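Local coordinates for protein DsbA-like disulfide oxidoreductase (Wolbachia endosymbiont of Drosophila melanogaster, PDB 6EEZ) that is a disulfide isomerase of the DsbA-like type that works as a homotrimer, rearranging disulfide bonds by thiol-disulfide exchange, at residues L41-G46 / E94-F99; A50-I55 / F99-L104. All coordinates share one frame; numbering follows the deposited sequence.

Interaction 1: L41-G46 / E94-F99; sequences LDYSCG and EKYFDF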
# COMPACT_ATOMS: atom_id res chain seq x y z
N LEU A 41 -1.10 3.80 -2.05
CA LEU A 41 -1.94 4.60 -1.14
C LEU A 41 -1.17 5.72 -0.43
O LEU A 41 0.01 5.59 -0.12
CB LEU A 41 -2.59 3.68 -0.08
CG LEU A 41 -3.99 3.12 -0.40
CD1 LEU A 41 -4.06 2.02 -1.54
CD2 LEU A 41 -4.64 2.60 0.88
N ASP A 42 -1.87 6.82 -0.20
CA ASP A 42 -1.44 7.90 0.69
C ASP A 42 -2.44 7.87 1.84
O ASP A 42 -3.65 7.89 1.61
CB ASP A 42 -1.45 9.25 -0.02
CG ASP A 42 -0.94 10.38 0.85
OD1 ASP A 42 -1.50 10.61 1.96
OD2 ASP A 42 0.02 11.04 0.41
N TYR A 43 -1.94 7.80 3.07
CA TYR A 43 -2.83 7.65 4.21
C TYR A 43 -3.78 8.85 4.45
O TYR A 43 -4.87 8.68 5.01
CB TYR A 43 -2.00 7.39 5.47
CG TYR A 43 -1.45 6.00 5.52
CD1 TYR A 43 -2.29 4.89 5.43
CD2 TYR A 43 -0.09 5.78 5.66
CE1 TYR A 43 -1.78 3.62 5.47
CE2 TYR A 43 0.42 4.52 5.71
CZ TYR A 43 -0.43 3.44 5.61
OH TYR A 43 0.10 2.16 5.64
N SER A 44 -3.40 10.05 4.01
CA SER A 44 -4.22 11.25 4.22
C SER A 44 -5.20 11.49 3.07
O SER A 44 -5.97 12.45 3.10
CB SER A 44 -3.34 12.49 4.40
OG SER A 44 -2.25 12.26 5.29
N CYS A 45 -5.17 10.64 2.06
CA CYS A 45 -6.03 10.80 0.89
C CYS A 45 -7.44 10.26 1.18
O CYS A 45 -7.61 9.13 1.64
CB CYS A 45 -5.38 10.10 -0.33
SG CYS A 45 -6.44 9.22 -1.44
N GLY A 46 -8.45 11.09 0.91
CA GLY A 46 -9.84 10.73 1.20
C GLY A 46 -10.30 9.43 0.54
O GLY A 46 -11.02 8.65 1.17
N GLU A 94 3.53 -8.69 11.15
CA GLU A 94 2.15 -9.07 11.43
C GLU A 94 1.33 -7.88 11.93
O GLU A 94 0.11 -7.95 12.02
CB GLU A 94 2.10 -10.20 12.48
CG GLU A 94 3.02 -11.39 12.18
CD GLU A 94 2.27 -12.68 11.89
OE1 GLU A 94 2.40 -13.65 12.69
OE2 GLU A 94 1.55 -12.74 10.86
N LYS A 95 2.02 -6.79 12.26
CA LYS A 95 1.38 -5.60 12.79
C LYS A 95 1.26 -4.51 11.71
O LYS A 95 0.62 -3.47 11.93
CB LYS A 95 2.16 -5.08 14.00
CG LYS A 95 2.17 -6.05 15.21
CD LYS A 95 1.18 -5.63 16.27
CE LYS A 95 0.83 -6.77 17.25
NZ LYS A 95 1.18 -6.39 18.65
N TYR A 96 1.87 -4.73 10.54
CA TYR A 96 1.86 -3.70 9.52
C TYR A 96 0.43 -3.41 9.07
O TYR A 96 0.06 -2.25 8.98
CB TYR A 96 2.72 -4.06 8.30
CG TYR A 96 2.51 -3.05 7.19
CD1 TYR A 96 3.24 -1.88 7.16
CD2 TYR A 96 1.54 -3.24 6.24
CE1 TYR A 96 3.03 -0.95 6.18
CE2 TYR A 96 1.32 -2.32 5.27
CZ TYR A 96 2.07 -1.18 5.23
OH TYR A 96 1.81 -0.28 4.22
N PHE A 97 -0.37 -4.43 8.81
CA PHE A 97 -1.73 -4.18 8.35
C PHE A 97 -2.55 -3.43 9.42
O PHE A 97 -3.46 -2.65 9.08
CB PHE A 97 -2.45 -5.47 7.96
CG PHE A 97 -3.85 -5.23 7.42
CD1 PHE A 97 -4.05 -4.94 6.07
CD2 PHE A 97 -4.96 -5.28 8.28
CE1 PHE A 97 -5.32 -4.72 5.57
CE2 PHE A 97 -6.23 -5.04 7.79
CZ PHE A 97 -6.42 -4.77 6.44
N ASP A 98 -2.24 -3.67 10.69
CA ASP A 98 -2.96 -3.01 11.79
C ASP A 98 -2.66 -1.53 11.83
O ASP A 98 -3.55 -0.71 12.05
CB ASP A 98 -2.61 -3.65 13.12
CG ASP A 98 -3.11 -5.06 13.23
OD1 ASP A 98 -4.07 -5.39 12.51
OD2 ASP A 98 -2.56 -5.82 14.03
N PHE A 99 -1.39 -1.17 11.64
CA PHE A 99 -1.05 0.23 11.53
C PHE A 99 -1.73 0.78 10.29
O PHE A 99 -2.38 1.82 10.35
CB PHE A 99 0.46 0.43 11.46
CG PHE A 99 0.85 1.88 11.44
CD1 PHE A 99 1.02 2.57 12.62
CD2 PHE A 99 0.97 2.57 10.24
CE1 PHE A 99 1.35 3.91 12.61
CE2 PHE A 99 1.30 3.91 10.22
CZ PHE A 99 1.49 4.58 11.41

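Interaction 2: A50-I55 / F99-L104; sequences AIKNDI and FHHAAL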
# COMPACT_ATOMS: atom_id res chain seq x y z
N ALA A 50 -11.33 5.70 2.16
CA ALA A 50 -12.67 5.14 1.97
C ALA A 50 -12.68 3.69 1.46
O ALA A 50 -13.66 2.98 1.64
CB ALA A 50 -13.45 6.01 1.03
N ILE A 51 -11.59 3.26 0.84
CA ILE A 51 -11.53 1.91 0.27
C ILE A 51 -10.86 0.92 1.21
O ILE A 51 -10.57 -0.20 0.82
CB ILE A 51 -10.78 1.87 -1.11
CG1 ILE A 51 -9.31 2.32 -0.98
CG2 ILE A 51 -11.50 2.75 -2.06
CD1 ILE A 51 -8.39 2.00 -2.25
N LYS A 52 -10.61 1.35 2.45
CA LYS A 52 -9.82 0.55 3.37
C LYS A 52 -10.48 -0.83 3.60
O LYS A 52 -9.78 -1.83 3.78
CB LYS A 52 -9.63 1.30 4.70
CG LYS A 52 -10.91 1.58 5.45
CD LYS A 52 -10.64 2.43 6.69
CE LYS A 52 -11.93 2.64 7.52
NZ LYS A 52 -12.91 3.49 6.76
N ASN A 53 -11.80 -0.87 3.54
CA ASN A 53 -12.55 -2.10 3.77
C ASN A 53 -12.75 -2.91 2.50
O ASN A 53 -13.02 -4.11 2.56
CB ASN A 53 -13.90 -1.77 4.41
CG ASN A 53 -13.76 -1.46 5.88
OD1 ASN A 53 -12.93 -2.05 6.58
ND2 ASN A 53 -14.56 -0.51 6.37
N ASP A 54 -12.63 -2.25 1.35
CA ASP A 54 -12.58 -2.97 0.09
C ASP A 54 -11.32 -3.81 0.09
O ASP A 54 -11.36 -5.00 -0.20
CB ASP A 54 -12.56 -2.01 -1.10
CG ASP A 54 -13.90 -1.36 -1.34
OD1 ASP A 54 -14.91 -1.95 -0.95
OD2 ASP A 54 -13.94 -0.27 -1.94
N ILE A 55 -10.21 -3.16 0.45
CA ILE A 55 -8.91 -3.81 0.54
C ILE A 55 -8.95 -4.97 1.54
O ILE A 55 -8.56 -6.08 1.21
CB ILE A 55 -7.83 -2.80 0.95
CG1 ILE A 55 -7.78 -1.66 -0.06
CG2 ILE A 55 -6.47 -3.45 1.03
CD1 ILE A 55 -7.77 -2.13 -1.51
N PHE A 99 -1.39 -1.17 11.64
CA PHE A 99 -1.05 0.23 11.53
C PHE A 99 -1.73 0.78 10.29
O PHE A 99 -2.38 1.82 10.35
CB PHE A 99 0.46 0.43 11.46
CG PHE A 99 0.85 1.88 11.44
CD1 PHE A 99 1.02 2.57 12.62
CD2 PHE A 99 0.97 2.57 10.24
CE1 PHE A 99 1.35 3.91 12.61
CE2 PHE A 99 1.30 3.91 10.22
CZ PHE A 99 1.49 4.58 11.41
N HIS A 100 -1.60 0.07 9.18
CA HIS A 100 -2.17 0.47 7.90
C HIS A 100 -3.64 0.85 8.02
O HIS A 100 -4.05 1.94 7.61
CB HIS A 100 -2.01 -0.66 6.87
CG HIS A 100 -2.77 -0.48 5.60
ND1 HIS A 100 -2.20 0.07 4.46
CD2 HIS A 100 -4.04 -0.79 5.25
CE1 HIS A 100 -3.08 0.08 3.48
NE2 HIS A 100 -4.21 -0.44 3.93
N HIS A 101 -4.42 -0.06 8.60
CA HIS A 101 -5.87 0.10 8.63
C HIS A 101 -6.27 1.20 9.62
O HIS A 101 -7.22 1.96 9.37
CB HIS A 101 -6.54 -1.22 9.01
CG HIS A 101 -8.01 -1.24 8.73
ND1 HIS A 101 -8.95 -1.07 9.72
CD2 HIS A 101 -8.70 -1.38 7.58
CE1 HIS A 101 -10.16 -1.12 9.19
NE2 HIS A 101 -10.03 -1.31 7.89
N ALA A 102 -5.55 1.28 10.74
CA ALA A 102 -5.79 2.36 11.69
C ALA A 102 -5.45 3.71 11.08
O ALA A 102 -6.15 4.68 11.32
CB ALA A 102 -4.98 2.15 12.97
N ALA A 103 -4.39 3.79 10.29
CA ALA A 103 -4.01 5.06 9.68
C ALA A 103 -5.10 5.50 8.70
O ALA A 103 -5.48 6.68 8.67
CB ALA A 103 -2.68 4.94 8.98
N LEU A 104 -5.61 4.55 7.92
CA LEU A 104 -6.71 4.84 7.02
C LEU A 104 -8.00 5.19 7.79
O LEU A 104 -8.84 5.94 7.28
CB LEU A 104 -6.96 3.65 6.10
CG LEU A 104 -5.87 3.43 5.05
CD1 LEU A 104 -6.19 2.17 4.22
CD2 LEU A 104 -5.66 4.67 4.14
O HOH W 1 -7.22 -1.65 4.46

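Interaction 1: L41-G46 / E94-F99
Tyr-43 extends its ring so that its hydroxyl comes obliquely upon the phenol end of Tyr-96, with OH of Tyr-43 3.3 Å from OH of Tyr-96 and 3.9 Å from CZ of Tyr-96. The oxygen pair is a weak hydrogen bond. Tyr-96 OH has a further partner in Asp-70 OD2, to which it is hydrogen-bonded. The two phenols thus meet through oxygens and not through stacked faces. In Tyr-43, CG stands anti to the carbonyl carbon (chi1 -74°), which sends the ring toward the helix; in Tyr-96, CG is anti to the backbone N (chi1 172°), which swings the ring end toward Tyr-43. Phe-99, one turn further on, adds looser cover: its CE2 lies 4.6 Å from CE2 of Tyr-43. The backbone that carries Tyr-43 is shaped by an Asx turn, Ser-44 N donating to Asp-42 OD1 at 2.9 Å, together with a type I beta turn closed by Cys-45 N and Asp-42 O at 3.2 Å. Cys-45, the N-cap of the following helix, belongs to the CxxC disulfide with Cys-48. The buried contact therefore joins the loop between strand 36-41 and helix 46-50 to the first turns of helix 96-105, while helix 76-91 packs Ala-85 against both tyrosines and Phe-68 of strand 65-70 meets the Tyr-96 ring.

Interaction 2: A50-I55 / F99-L104
Lys-52 lays its aliphatic stem against Leu-104, with CB 3.6 Å from Leu-104 CD1 and 3.8 Å from Leu-104 CB, the two side chains running past each other in opposite directions. This is where the backbones come nearest, the CA atoms of Lys-52 and Leu-104 being 6.4 Å apart. The first torsion of Lys-52 places CG between the backbone N and the carbonyl carbon (chi1 63°); the stem then runs extended as far as CE, where a bend at chi4 turns the amine, and the end of the chain leads away from the helix that CB faces. His-101 crosses this stem at about a right angle, its NE2 3.9 Å from Lys-52 CG. With CG anti to the backbone N (chi1 -165°), the imidazole is carried out from its helix and offers its NE2 edge to Asn-53. His-101 NE2 donates to Asn-53 OD1 at 3.3 Å, with an N-H...O angle of 154°. The acceptor lies close to the imidazole plane, whereas the donor sits above the amide plane and away from the oxygen lone pairs, so the bond is fairly straight but not ideally directed. Beside it, one water bridges the helices: it donates to Lys-52 O at 2.7 Å and accepts a weak bond from His-100 NE2. The donor role of His-101 NE2 implies that this nitrogen is probably protonated. The amine of Lys-52, with NZ 5.7 Å from His-101 NE2, would probably disfavour a positive imidazole. The chemistry is thus mixed, an apolar stem on a leucine flanked by polar bridges that tie helix 52-60 to helix 96-105.

In the fold
Both interactions use helix 96-105 and share Phe-99, and their centres lie about 6 Å apart. Interaction 1 meets the first turns of this helix and interaction 2 its later ones. Tyr-43 of interaction 1 also reaches the later turns: its CD1 lies 3.6 Å from Ala-103 CB and also 3.6 Å from Leu-104 CD2, and its OH is 3.3 Å from His-100 ND1. Leu-41 CD2 adds a contact 3.7 Å from Leu-104 CD1. The loop of interaction 1 leads into the Cys-45/Cys-48 disulfide at a helix start, consistent with the redox site of the thioredoxin family, and Leu-104 touches the CxxC residues. Together the contacts set helix 96-105 against the loop and helices 46-50 and 52-60.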